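PDB 6EO5: PpBBE-like 1 D396N from Physcomitrella patens subsp. patens, which is an engineered variant of a berberine bridge enzyme-like flavoprotein of the VAO family that oxidises cellobiose, with bi-covalently bound FAD. Local coordinates for residues A[154-159]-A[366-371]; A[161-166]-A[214-219]; A[245-250]-A[388-393]; A[269-272]-A[277-280]. All blocks are in the same frame, centred on the assembly; numbering follows the deposited sequence.

Contact 1 (A[154-159]-A[366-371]). With FAD (flavin-adenine dinucleotide), chain C.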
loop_
_atom_site.group_PDB
_atom_site.type_symbol
_atom_site.label_atom_id
_atom_site.label_comp_id
_atom_site.label_asym_id
_atom_site.label_seq_id
_atom_site.Cartn_x
_atom_site.Cartn_y
_atom_site.Cartn_z
ATOM N N GLY A 154 -0.769 1.134 6.019
ATOM C CA GLY A 154 -1.608 2.294 5.768
ATOM C C GLY A 154 -2.721 1.990 4.782
ATOM O O GLY A 154 -3.793 1.510 5.164
ATOM N N GLY A 155 -2.475 2.234 3.500
ATOM C CA GLY A 155 -3.473 1.960 2.489
ATOM C C GLY A 155 -4.341 3.152 2.145
ATOM O O GLY A 155 -5.280 3.485 2.874
ATOM N N TRP A 156 -4.030 3.800 1.029
ATOM C CA TRP A 156 -4.785 4.934 0.520
ATOM C C TRP A 156 -5.518 4.483 -0.730
ATOM O O TRP A 156 -4.911 3.879 -1.621
ATOM C CB TRP A 156 -3.849 6.101 0.201
ATOM C CG TRP A 156 -4.519 7.399 -0.177
ATOM C CD1 TRP A 156 -4.648 8.522 0.607
ATOM C CD2 TRP A 156 -5.108 7.732 -1.442
ATOM N NE1 TRP A 156 -5.300 9.515 -0.086
ATOM C CE2 TRP A 156 -5.591 9.056 -1.345
ATOM C CE3 TRP A 156 -5.279 7.041 -2.645
ATOM C CZ2 TRP A 156 -6.234 9.695 -2.407
ATOM C CZ3 TRP A 156 -5.927 7.680 -3.698
ATOM C CH2 TRP A 156 -6.388 8.991 -3.573
ATOM N N GLY A 157 -6.819 4.764 -0.794
ATOM C CA GLY A 157 -7.611 4.455 -1.970
ATOM C C GLY A 157 -8.563 5.590 -2.297
ATOM O O GLY A 157 -8.600 6.609 -1.605
ATOM N N PHE A 158 -9.356 5.387 -3.350
ATOM C CA PHE A 158 -10.237 6.450 -3.828
ATOM C C PHE A 158 -11.514 6.635 -3.014
ATOM O O PHE A 158 -12.373 7.410 -3.446
ATOM C CB PHE A 158 -10.586 6.223 -5.289
ATOM C CG PHE A 158 -9.486 6.585 -6.195
ATOM C CD1 PHE A 158 -9.094 7.904 -6.315
ATOM C CD2 PHE A 158 -8.804 5.614 -6.891
ATOM C CE1 PHE A 158 -8.059 8.255 -7.138
ATOM C CE2 PHE A 158 -7.759 5.960 -7.722
ATOM C CZ PHE A 158 -7.389 7.281 -7.846
ATOM N N SER A 159 -11.671 5.993 -1.856
ATOM C CA SER A 159 -12.664 6.462 -0.894
ATOM C C SER A 159 -12.042 6.814 0.453
ATOM O O SER A 159 -12.778 7.011 1.431
ATOM C CB SER A 159 -13.798 5.442 -0.715
ATOM O OG SER A 159 -13.339 4.197 -0.232
ATOM N N ASN A 366 -1.264 11.432 -4.269
ATOM C CA ASN A 366 -2.506 11.099 -3.570
ATOM C C ASN A 366 -2.892 12.236 -2.639
ATOM O O ASN A 366 -2.093 12.639 -1.792
ATOM C CB ASN A 366 -2.354 9.815 -2.765
ATOM C CG ASN A 366 -2.176 8.609 -3.632
ATOM O OD1 ASN A 366 -2.489 8.640 -4.819
ATOM N ND2 ASN A 366 -1.675 7.525 -3.045
ATOM N N LEU A 367 -4.119 12.733 -2.766
ATOM C CA LEU A 367 -4.538 13.884 -1.978
ATOM C C LEU A 367 -4.949 13.446 -0.575
ATOM O O LEU A 367 -5.735 12.506 -0.417
ATOM C CB LEU A 367 -5.690 14.603 -2.675
ATOM C CG LEU A 367 -6.239 15.809 -1.923
ATOM C CD1 LEU A 367 -5.254 16.960 -2.044
ATOM C CD2 LEU A 367 -7.623 16.193 -2.440
ATOM N N TYR A 368 -4.392 14.118 0.446
ATOM C CA TYR A 368 -4.793 13.912 1.830
ATOM C C TYR A 368 -5.630 15.141 2.227
ATOM O O TYR A 368 -6.807 15.234 1.852
ATOM C CB TYR A 368 -3.596 13.685 2.750
ATOM C CG TYR A 368 -2.918 12.327 2.635
ATOM C CD1 TYR A 368 -2.376 11.888 1.426
ATOM C CD2 TYR A 368 -2.803 11.495 3.744
ATOM C CE1 TYR A 368 -1.753 10.651 1.322
ATOM C CE2 TYR A 368 -2.183 10.257 3.649
ATOM C CZ TYR A 368 -1.659 9.845 2.436
ATOM O OH TYR A 368 -1.026 8.624 2.341
ATOM N N GLY A 369 -5.061 16.069 2.995
ATOM C CA GLY A 369 -5.718 17.337 3.251
ATOM C C GLY A 369 -6.501 17.368 4.553
ATOM O O GLY A 369 -6.883 16.344 5.120
ATOM N N SER A 370 -6.777 18.596 5.001
ATOM C CA SER A 370 -7.396 18.810 6.303
ATOM C C SER A 370 -8.840 18.302 6.371
ATOM O O SER A 370 -9.301 17.933 7.459
ATOM C CB SER A 370 -7.337 20.293 6.655
ATOM O OG SER A 370 -8.068 21.045 5.702
ATOM N N GLN A 371 -9.570 18.274 5.246
ATOM C CA GLN A 371 -10.932 17.728 5.236
ATOM C C GLN A 371 -10.963 16.202 5.264
ATOM O O GLN A 371 -12.029 15.623 5.516
ATOM C CB GLN A 371 -11.739 18.184 4.001
ATOM C CG GLN A 371 -11.706 19.665 3.643
ATOM C CD GLN A 371 -10.366 20.093 3.035
ATOM O OE1 GLN A 371 -9.504 19.254 2.755
ATOM N NE2 GLN A 371 -10.185 21.389 2.843
HETATM P PA FAD C . 3.829 -8.142 0.308
HETATM O O1A FAD C . 5.103 -7.983 -0.508
HETATM O O2A FAD C . 3.350 -9.570 0.328
HETATM O O5B FAD C . 3.941 -7.556 1.808
HETATM C C5B FAD C . 4.624 -6.352 2.084
HETATM C C4B FAD C . 5.219 -6.376 3.487
HETATM O O4B FAD C . 4.234 -6.757 4.430
HETATM C C3B FAD C . 6.349 -7.383 3.612
HETATM O O3B FAD C . 7.271 -6.903 4.566
HETATM C C2B FAD C . 5.654 -8.596 4.172
HETATM O O2B FAD C . 6.542 -9.437 4.865
HETATM C C1B FAD C . 4.599 -7.967 5.074
HETATM N N9A FAD C . 3.466 -8.905 5.233
HETATM C C8A FAD C . 2.748 -9.507 4.227
HETATM N N7A FAD C . 1.812 -10.310 4.778
HETATM C C5A FAD C . 1.922 -10.236 6.121
HETATM C C6A FAD C . 1.229 -10.855 7.145
HETATM N N6A FAD C . 0.243 -11.698 6.856
HETATM N N1A FAD C . 1.561 -10.587 8.455
HETATM C C2A FAD C . 2.591 -9.719 8.734
HETATM N N3A FAD C . 3.287 -9.107 7.714
HETATM C C4A FAD C . 2.958 -9.364 6.424
HETATM N N1 FAD C . -0.468 1.406 -1.995
HETATM C C2 FAD C . -1.555 2.199 -1.609
HETATM O O2 FAD C . -1.670 2.667 -0.457
HETATM N N3 FAD C . -2.550 2.462 -2.535
HETATM C C4 FAD C . -2.470 1.962 -3.817
HETATM O O4 FAD C . -3.373 2.200 -4.612
HETATM C C4X FAD C . -1.391 1.179 -4.201
HETATM N N5 FAD C . -1.342 0.644 -5.470
HETATM C C5X FAD C . -0.457 -0.378 -5.752
HETATM C C6 FAD C . -0.512 -1.006 -6.992
HETATM C C7 FAD C . 0.275 -2.128 -7.296
HETATM C C7M FAD C . 0.172 -2.793 -8.650
HETATM C C8 FAD C . 1.226 -2.550 -6.342
HETATM C C8M FAD C . 2.192 -3.680 -6.643
HETATM C C9 FAD C . 1.330 -1.844 -5.129
HETATM C C9A FAD C . 0.485 -0.768 -4.803
HETATM N N10 FAD C . 0.594 -0.023 -3.621
HETATM C C10 FAD C . -0.404 0.865 -3.271
HETATM C "C1'" FAD C . 1.606 -0.355 -2.576
HETATM C "C2'" FAD C . 1.017 -1.397 -1.628
HETATM O "O2'" FAD C . 0.129 -0.841 -0.686
HETATM C "C3'" FAD C . 2.152 -2.072 -0.892
HETATM O "O3'" FAD C . 2.970 -2.648 -1.882
HETATM C "C4'" FAD C . 1.603 -3.114 0.078
HETATM O "O4'" FAD C . 2.476 -3.203 1.186
HETATM C "C5'" FAD C . 1.430 -4.463 -0.617
HETATM O "O5'" FAD C . 1.044 -5.500 0.261
HETATM P P FAD C . 1.210 -7.029 -0.237
HETATM O O1P FAD C . 0.608 -7.959 0.790
HETATM O O2P FAD C . 0.673 -7.274 -1.622
HETATM O O3P FAD C . 2.802 -7.154 -0.436
#

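Contact 2 (A[161-166]-A[214-219])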
loop_
_atom_site.group_PDB
_atom_site.type_symbol
_atom_site.label_atom_id
_atom_site.label_comp_id
_atom_site.label_asym_id
_atom_site.label_seq_id
_atom_site.Cartn_x
_atom_site.Cartn_y
_atom_site.Cartn_z
ATOM N N ARG A 161 -10.565 9.518 1.638
ATOM C CA ARG A 161 -10.796 10.828 2.242
ATOM C C ARG A 161 -12.142 10.889 2.953
ATOM O O ARG A 161 -12.355 11.763 3.797
ATOM C CB ARG A 161 -10.647 11.935 1.188
ATOM C CG ARG A 161 -9.195 12.023 0.641
ATOM C CD ARG A 161 -8.934 13.209 -0.287
ATOM N NE ARG A 161 -8.785 14.492 0.409
ATOM C CZ ARG A 161 -9.755 15.401 0.509
ATOM N NH1 ARG A 161 -10.937 15.159 -0.040
ATOM N NH2 ARG A 161 -9.547 16.549 1.152
ATOM N N LYS A 162 -13.036 9.950 2.668
ATOM C CA LYS A 162 -14.274 9.843 3.415
ATOM C C LYS A 162 -14.136 8.837 4.548
ATOM O O LYS A 162 -14.452 9.154 5.699
ATOM C CB LYS A 162 -15.413 9.441 2.473
ATOM C CG LYS A 162 -16.796 9.521 3.071
ATOM C CD LYS A 162 -17.160 10.958 3.388
ATOM C CE LYS A 162 -18.604 11.068 3.863
ATOM N NZ LYS A 162 -18.790 12.308 4.662
ATOM N N PHE A 163 -13.627 7.640 4.238
ATOM C CA PHE A 163 -13.687 6.487 5.134
ATOM C C PHE A 163 -12.387 6.203 5.885
ATOM O O PHE A 163 -12.370 5.290 6.724
ATOM C CB PHE A 163 -14.077 5.222 4.352
ATOM C CG PHE A 163 -15.386 5.328 3.605
ATOM C CD1 PHE A 163 -16.454 6.058 4.125
ATOM C CD2 PHE A 163 -15.548 4.683 2.384
ATOM C CE1 PHE A 163 -17.652 6.140 3.441
ATOM C CE2 PHE A 163 -16.755 4.756 1.695
ATOM C CZ PHE A 163 -17.804 5.487 2.222
ATOM N N GLY A 164 -11.303 6.935 5.599
ATOM C CA GLY A 164 -10.014 6.729 6.238
ATOM C C GLY A 164 -9.108 5.824 5.421
ATOM O O GLY A 164 -9.423 5.409 4.302
ATOM N N LEU A 165 -7.941 5.533 5.996
ATOM C CA LEU A 165 -7.038 4.545 5.418
ATOM C C LEU A 165 -7.490 3.143 5.808
ATOM O O LEU A 165 -8.223 2.953 6.779
ATOM C CB LEU A 165 -5.596 4.768 5.895
ATOM C CG LEU A 165 -4.974 6.159 5.732
ATOM C CD1 LEU A 165 -3.718 6.275 6.578
ATOM C CD2 LEU A 165 -4.676 6.487 4.270
ATOM N N VAL A 166 -7.033 2.147 5.042
ATOM C CA VAL A 166 -7.289 0.758 5.418
ATOM C C VAL A 166 -6.850 0.519 6.853
ATOM O O VAL A 166 -7.588 -0.060 7.662
ATOM C CB VAL A 166 -6.578 -0.206 4.455
ATOM C CG1 VAL A 166 -6.902 -1.631 4.810
ATOM C CG2 VAL A 166 -6.989 0.088 3.045
ATOM N N ARG A 214 -13.645 -2.551 10.028
ATOM C CA ARG A 214 -14.829 -1.713 9.905
ATOM C C ARG A 214 -15.136 -1.530 8.423
ATOM O O ARG A 214 -14.229 -1.255 7.630
ATOM C CB ARG A 214 -14.591 -0.359 10.576
ATOM C CG ARG A 214 -15.699 0.649 10.373
ATOM C CD ARG A 214 -16.911 0.285 11.238
ATOM N NE ARG A 214 -16.582 0.329 12.667
ATOM C CZ ARG A 214 -17.148 -0.440 13.595
ATOM N NH1 ARG A 214 -18.064 -1.335 13.238
ATOM N NH2 ARG A 214 -16.787 -0.328 14.871
ATOM N N VAL A 215 -16.396 -1.727 8.033
ATOM C CA VAL A 215 -16.794 -1.614 6.633
ATOM C C VAL A 215 -17.762 -0.444 6.487
ATOM O O VAL A 215 -18.286 0.082 7.469
ATOM C CB VAL A 215 -17.394 -2.920 6.078
ATOM C CG1 VAL A 215 -16.362 -4.044 6.158
ATOM C CG2 VAL A 215 -18.686 -3.292 6.804
ATOM N N HIS A 216 -17.972 -0.017 5.236
ATOM C CA HIS A 216 -18.725 1.199 4.934
ATOM C C HIS A 216 -19.703 0.985 3.784
ATOM O O HIS A 216 -19.366 0.353 2.777
ATOM C CB HIS A 216 -17.787 2.360 4.595
ATOM C CG HIS A 216 -16.743 2.599 5.639
ATOM N ND1 HIS A 216 -16.885 3.542 6.633
ATOM C CD2 HIS A 216 -15.551 1.993 5.862
ATOM C CE1 HIS A 216 -15.820 3.518 7.413
ATOM N NE2 HIS A 216 -14.997 2.585 6.969
ATOM N N ASP A 217 -20.912 1.542 3.943
ATOM C CA ASP A 217 -21.960 1.410 2.941
ATOM C C ASP A 217 -21.620 2.207 1.687
ATOM O O ASP A 217 -21.383 3.419 1.752
ATOM C CB ASP A 217 -23.297 1.884 3.511
ATOM C CG ASP A 217 -24.410 1.888 2.466
ATOM O OD1 ASP A 217 -24.668 0.831 1.825
ATOM O OD2 ASP A 217 -25.012 2.960 2.269
ATOM N N VAL A 218 -21.631 1.528 0.539
ATOM C CA VAL A 218 -21.386 2.167 -0.751
ATOM C C VAL A 218 -22.478 1.767 -1.742
ATOM O O VAL A 218 -22.204 1.510 -2.920
ATOM C CB VAL A 218 -19.987 1.809 -1.295
ATOM C CG1 VAL A 218 -18.930 2.680 -0.635
ATOM C CG2 VAL A 218 -19.664 0.319 -1.091
ATOM N N SER A 219 -23.729 1.718 -1.279
ATOM C CA SER A 219 -24.805 1.261 -2.156
ATOM C C SER A 219 -25.351 2.382 -3.033
ATOM O O SER A 219 -25.868 2.107 -4.121
ATOM C CB SER A 219 -25.930 0.643 -1.335
ATOM O OG SER A 219 -26.523 1.619 -0.495
#

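Contact 3 (A[245-250]-A[388-393])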
loop_
_atom_site.group_PDB
_atom_site.type_symbol
_atom_site.label_atom_id
_atom_site.label_comp_id
_atom_site.label_asym_id
_atom_site.label_seq_id
_atom_site.Cartn_x
_atom_site.Cartn_y
_atom_site.Cartn_z
ATOM N N TRP A 245 -6.660 23.717 -5.921
ATOM C CA TRP A 245 -7.933 23.025 -5.759
ATOM C C TRP A 245 -7.898 22.052 -4.584
ATOM O O TRP A 245 -8.871 21.954 -3.815
ATOM C CB TRP A 245 -8.272 22.290 -7.058
ATOM C CG TRP A 245 -9.442 21.327 -6.968
ATOM C CD1 TRP A 245 -10.763 21.647 -6.996
ATOM C CD2 TRP A 245 -9.381 19.889 -6.866
ATOM N NE1 TRP A 245 -11.528 20.510 -6.908
ATOM C CE2 TRP A 245 -10.707 19.418 -6.828
ATOM C CE3 TRP A 245 -8.333 18.960 -6.804
ATOM C CZ2 TRP A 245 -11.018 18.058 -6.735
ATOM C CZ3 TRP A 245 -8.648 17.607 -6.704
ATOM C CH2 TRP A 245 -9.976 17.172 -6.670
ATOM N N GLY A 246 -6.778 21.320 -4.436
ATOM C CA GLY A 246 -6.693 20.264 -3.438
ATOM C C GLY A 246 -6.853 20.753 -2.014
ATOM O O GLY A 246 -7.374 20.026 -1.161
ATOM N N LEU A 247 -6.429 21.991 -1.743
ATOM C CA LEU A 247 -6.554 22.570 -0.409
ATOM C C LEU A 247 -7.993 22.609 0.100
ATOM O O LEU A 247 -8.193 22.714 1.314
ATOM C CB LEU A 247 -5.973 23.983 -0.395
ATOM C CG LEU A 247 -4.440 24.003 -0.373
ATOM C CD1 LEU A 247 -3.853 25.325 -0.846
ATOM C CD2 LEU A 247 -3.954 23.665 1.029
ATOM N N ASN A 248 -9.004 22.524 -0.784
ATOM C CA ASN A 248 -10.388 22.758 -0.373
ATOM C C ASN A 248 -11.345 21.649 -0.798
ATOM O O ASN A 248 -12.558 21.879 -0.852
ATOM C CB ASN A 248 -10.883 24.100 -0.917
ATOM C CG ASN A 248 -10.113 25.270 -0.352
ATOM O OD1 ASN A 248 -9.367 25.940 -1.067
ATOM N ND2 ASN A 248 -10.272 25.512 0.946
ATOM N N VAL A 249 -10.841 20.456 -1.084
ATOM C CA VAL A 249 -11.677 19.370 -1.579
ATOM C C VAL A 249 -12.435 18.738 -0.417
ATOM O O VAL A 249 -11.808 18.331 0.573
ATOM C CB VAL A 249 -10.827 18.330 -2.319
ATOM C CG1 VAL A 249 -11.691 17.175 -2.775
ATOM C CG2 VAL A 249 -10.090 18.990 -3.496
ATOM N N PRO A 250 -13.763 18.640 -0.489
ATOM C CA PRO A 250 -14.519 18.008 0.599
ATOM C C PRO A 250 -14.300 16.508 0.604
ATOM O O PRO A 250 -13.914 15.907 -0.401
ATOM C CB PRO A 250 -15.980 18.355 0.283
ATOM C CG PRO A 250 -15.981 18.650 -1.212
ATOM C CD PRO A 250 -14.635 19.217 -1.532
ATOM N N ASN A 388 -0.870 15.080 8.516
ATOM C CA ASN A 388 -0.886 16.532 8.371
ATOM C C ASN A 388 -0.328 17.009 7.029
ATOM O O ASN A 388 0.121 18.162 6.924
ATOM C CB ASN A 388 -0.111 17.196 9.511
ATOM C CG ASN A 388 -0.572 18.614 9.777
ATOM O OD1 ASN A 388 -1.777 18.898 9.820
ATOM N ND2 ASN A 388 0.377 19.520 9.945
ATOM N N SER A 389 -0.363 16.171 6.003
ATOM C CA SER A 389 0.135 16.526 4.685
ATOM C C SER A 389 -1.012 16.924 3.770
ATOM O O SER A 389 -2.176 16.586 4.004
ATOM C CB SER A 389 0.877 15.350 4.058
ATOM O OG SER A 389 -0.087 14.358 3.718
ATOM N N LEU A 390 -0.664 17.635 2.696
ATOM C CA LEU A 390 -1.639 17.863 1.636
ATOM C C LEU A 390 -1.703 16.660 0.699
ATOM O O LEU A 390 -2.799 16.181 0.376
ATOM C CB LEU A 390 -1.295 19.141 0.872
ATOM C CG LEU A 390 -2.274 19.624 -0.194
ATOM C CD1 LEU A 390 -3.696 19.817 0.372
ATOM C CD2 LEU A 390 -1.749 20.909 -0.848
ATOM N N TYR A 391 -0.544 16.137 0.283
ATOM C CA TYR A 391 -0.504 14.974 -0.593
ATOM C C TYR A 391 0.837 14.260 -0.448
ATOM O O TYR A 391 1.813 14.821 0.060
ATOM C CB TYR A 391 -0.766 15.373 -2.054
ATOM C CG TYR A 391 0.207 16.384 -2.619
ATOM C CD1 TYR A 391 1.437 15.979 -3.144
ATOM C CD2 TYR A 391 -0.112 17.737 -2.659
ATOM C CE1 TYR A 391 2.318 16.890 -3.668
ATOM C CE2 TYR A 391 0.767 18.662 -3.189
ATOM C CZ TYR A 391 1.983 18.234 -3.689
ATOM O OH TYR A 391 2.879 19.145 -4.215
ATOM N N SER A 392 0.864 13.004 -0.897
ATOM C CA SER A 392 2.080 12.212 -1.020
ATOM C C SER A 392 2.519 12.189 -2.478
ATOM O O SER A 392 1.701 12.366 -3.381
ATOM C CB SER A 392 1.844 10.781 -0.548
ATOM O OG SER A 392 0.821 10.163 -1.332
ATOM N N ILE A 393 3.810 11.962 -2.715
ATOM C CA ILE A 393 4.325 11.790 -4.074
ATOM C C ILE A 393 4.876 10.377 -4.206
ATOM O O ILE A 393 5.797 9.992 -3.472
ATOM C CB ILE A 393 5.413 12.819 -4.435
ATOM C CG1 ILE A 393 4.960 14.256 -4.183
ATOM C CG2 ILE A 393 5.799 12.662 -5.899
ATOM C CD1 ILE A 393 6.010 15.280 -4.593
#

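Contact 4 (A[269-272]-A[277-280])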
loop_
_atom_site.group_PDB
_atom_site.type_symbol
_atom_site.label_atom_id
_atom_site.label_comp_id
_atom_site.label_asym_id
_atom_site.label_seq_id
_atom_site.Cartn_x
_atom_site.Cartn_y
_atom_site.Cartn_z
ATOM N N GLY A 269 -10.288 10.946 -10.054
ATOM C CA GLY A 269 -10.921 10.963 -8.749
ATOM C C GLY A 269 -12.257 10.256 -8.703
ATOM O O GLY A 269 -12.873 9.949 -9.723
ATOM N N THR A 270 -12.701 10.013 -7.474
ATOM C CA THR A 270 -13.979 9.382 -7.200
ATOM C C THR A 270 -14.776 10.266 -6.254
ATOM O O THR A 270 -14.260 10.692 -5.213
ATOM C CB THR A 270 -13.781 7.991 -6.593
ATOM O OG1 THR A 270 -13.082 7.160 -7.535
ATOM C CG2 THR A 270 -15.136 7.365 -6.237
ATOM N N TYR A 271 -16.029 10.538 -6.627
ATOM C CA TYR A 271 -16.951 11.366 -5.852
ATOM C C TYR A 271 -18.069 10.485 -5.313
ATOM O O TYR A 271 -18.774 9.821 -6.087
ATOM C CB TYR A 271 -17.516 12.495 -6.711
ATOM C CG TYR A 271 -18.654 13.251 -6.079
ATOM C CD1 TYR A 271 -18.579 13.687 -4.761
ATOM C CD2 TYR A 271 -19.805 13.551 -6.808
ATOM C CE1 TYR A 271 -19.628 14.385 -4.175
ATOM C CE2 TYR A 271 -20.866 14.254 -6.235
ATOM C CZ TYR A 271 -20.771 14.671 -4.921
ATOM O OH TYR A 271 -21.817 15.368 -4.356
ATOM N N LEU A 272 -18.216 10.463 -3.988
ATOM C CA LEU A 272 -19.281 9.706 -3.328
ATOM C C LEU A 272 -20.591 10.500 -3.386
ATOM O O LEU A 272 -21.074 11.061 -2.399
ATOM C CB LEU A 272 -18.886 9.382 -1.895
ATOM C CG LEU A 272 -17.644 8.513 -1.748
ATOM C CD1 LEU A 272 -17.254 8.417 -0.290
ATOM C CD2 LEU A 272 -17.895 7.142 -2.321
ATOM N N SER A 277 -24.149 16.471 -9.184
ATOM C CA SER A 277 -23.580 17.325 -8.149
ATOM C C SER A 277 -22.080 17.589 -8.322
ATOM O O SER A 277 -21.535 18.421 -7.590
ATOM C CB SER A 277 -23.826 16.703 -6.771
ATOM O OG SER A 277 -25.199 16.716 -6.431
ATOM N N LEU A 278 -21.411 16.932 -9.280
ATOM C CA LEU A 278 -19.948 16.923 -9.309
ATOM C C LEU A 278 -19.362 18.272 -9.726
ATOM O O LEU A 278 -18.362 18.720 -9.149
ATOM C CB LEU A 278 -19.435 15.820 -10.241
ATOM C CG LEU A 278 -17.912 15.835 -10.482
ATOM C CD1 LEU A 278 -17.142 15.533 -9.210
ATOM C CD2 LEU A 278 -17.483 14.884 -11.582
ATOM N N LEU A 279 -19.943 18.930 -10.728
ATOM C CA LEU A 279 -19.233 20.042 -11.362
ATOM C C LEU A 279 -18.921 21.216 -10.436
ATOM O O LEU A 279 -17.824 21.786 -10.572
ATOM C CB LEU A 279 -19.992 20.504 -12.612
ATOM C CG LEU A 279 -19.420 19.882 -13.904
ATOM C CD1 LEU A 279 -19.462 18.343 -13.901
ATOM C CD2 LEU A 279 -20.120 20.422 -15.140
ATOM N N PRO A 280 -19.782 21.626 -9.496
ATOM C CA PRO A 280 -19.346 22.663 -8.546
ATOM C C PRO A 280 -18.078 22.300 -7.814
ATOM O O PRO A 280 -17.332 23.197 -7.407
ATOM C CB PRO A 280 -20.519 22.773 -7.568
ATOM C CG PRO A 280 -21.650 22.226 -8.278
ATOM C CD PRO A 280 -21.165 21.200 -9.233
#

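Contact 1 (A[154-159]-A[366-371])
The indole of Trp156 stacks on the carboxamide of Asn366, the two planes only 6° apart. Asn366 CB sits over the six-membered ring, 3.7 Å from its centroid, as a CH-pi contact, and the amide continues across the same bicycle with CG 3.6 Å from Trp156 CE3. At the edge of the indole, Trp156 NE1 donates to Leu367 O at 3.0 Å; the bond is bent at the hydrogen (140°), and the donor stands above the carbonyl plane while the oxygen keeps close to the plane of the ring. Tyr368 lays a ring face near Trp156 CD1, its CE1 3.7 Å away, with the two rings oblique to each other, and passes its hydroxyl on to Tyr337. This part is wholly buried. Beyond Tyr368 the chains part: Ser370 lies in the open and Gln371 partly so, neither touching the loop 154-159.

With CG anti to the backbone N (chi1 -173°), the indole points to the end of strand 361-367; the backbone of the same residue meets the cofactor. Trp156 N donates to FAD O2 (3.0 Å) and Trp156 O accepts from FAD N3 (2.9 Å), both bonds nearly straight. This paired grip reads the pyrimidine end of the isoalloxazine, placing the contact in the flavin site where the FAD-binding part meets the antiparallel sheet containing strand 361-367.

Contact 2 (A[161-166]-A[214-219])
Phe163 and His216 each hold CG anti to the carbonyl carbon (chi1 -57° and -53°), and the two side chains slide past one another in opposite directions. The result is an offset stack with centroids 4.5 Å apart and planes 12° from parallel. Each CB rides over its partner's ring: Phe163 CB is 3.7 Å from the centroid of the His216 imidazole, and His216 CB lies almost exactly above the centre of the phenyl, giving two reciprocal CH-pi contacts. Val218 comes in at the rim of the phenyl, its CG1 3.8 Å from Phe163 CE2, while Lys162 CB covers part of the opposite face. NE2 of His216 bonds to Asn169 OD1, and the amide nitrogen of Asn169 in turn holds Phe163 O, so one asparagine ties both partners together. With an alanine at Phe163 only CB would remain over the imidazole; the ring stack would be lost, and His216 CB and Val218 CG1 would probably be left without their aromatic neighbour.

The stack pins helix 160-163 to the C-terminal end of strand 207-217, where His216 pairs through its backbone with Thr136 of strand 135-136 and Val218 packs on the same residue. Leu272, just beyond strand 264-271, touches Phe163 as well.

Contact 3 (A[245-250]-A[388-393])
Gly246 and Leu247 face Leu390 where the chain at helix 235-246 bends through a type I turn from Gly246 to Val249. Asn248 N bonds back to Trp245 O at 3.1 Å, whereas the link from Val249 N to Gly246 O is weak. The other segment is irregular too: Leu390 and Tyr391 both pair with Val338, a classic beta bulge in the strand pair 391-398 and 331-338. The backbones come closest at Leu247 and Leu390, with their CA atoms 7.1 Å apart, and no hydrogen bond passes between them.

What joins them is a small apolar patch. Leu390 has CG anti to its backbone N (chi1 -174°), extending its branched end to the turn. There the two leucine side chains cross at about a right angle, and Leu247 CD2 fits against both methyls of its partner, 3.9 Å from Leu390 CD1 and 4.0 Å from Leu390 CD2. Leu390 CD1 also rests on the turn backbone, 4.0 Å from Gly246 O. Within residues 245-250, Val249 CG2 covers a face of the Trp245 indole.

Leu367 of strand 361-367 receives both Leu390 and Val249, Pro341 lies against Leu247, and Tyr391 OH bonds to Gln243. The patch therefore joins the C-terminal end of helix 235-246 and its turn to the sheet, where strand 391-398 runs between strands 361-367 and 331-338.

Contact 4 (A[269-272]-A[277-280])
Ser277 meets the hydroxyl end of Tyr271, its CB 3.4 Å from Tyr271 OH and close to the plane of the ring. Its own OG lies 4.2 Å from that phenol oxygen, so the two polar groups make no hydrogen bond and the contact here is one of shape. Leu278 follows at the root of the tyrosine: its CD1 reaches Tyr271 CB at 4.0 Å, and its CB lies 4.1 Å from Tyr271 CD2, the side chains sliding past each other in opposite directions. Tyr271 is laid along this segment by a chi1 of 170°, CG anti to the backbone N. Replacing Tyr271 with a serine would probably leave Ser277 CB without the phenol it abuts and Leu278 with only the CB contact. Beyond Leu278 the chain enters helix 279-288. Leu278 also packs on Thr223, Phe225 and Tyr227, so the contact lays the approach to that helix against strand 264-271 and its antiparallel neighbour 222-230.

In the fold
Of the four, contact 1 supplies residues of the FAD pocket, through Gly155 and Trp156. Arg161 of contact 2 links contacts 1 and 3: its NE lies 2.6 Å from Tyr368 O of contact 1, and its NH2 2.9 Å from Val249 O of contact 3, both probable hydrogen bonds. Contact 2 is centred 11 Å from contact 1, with the Phe163 side chain about 14 Å from the FAD. Contact 3, centred 8 Å from contact 1, lies on strand 391-398, the neighbour of strand 361-367 that carries contact 1, and Gln371 NE2 reaches Leu247 O at 2.8 Å. Contact 4 lies on the same seven-stranded sheet; it meets contact 1 where Phe158 packs on Thr270 and contact 2 through Leu272.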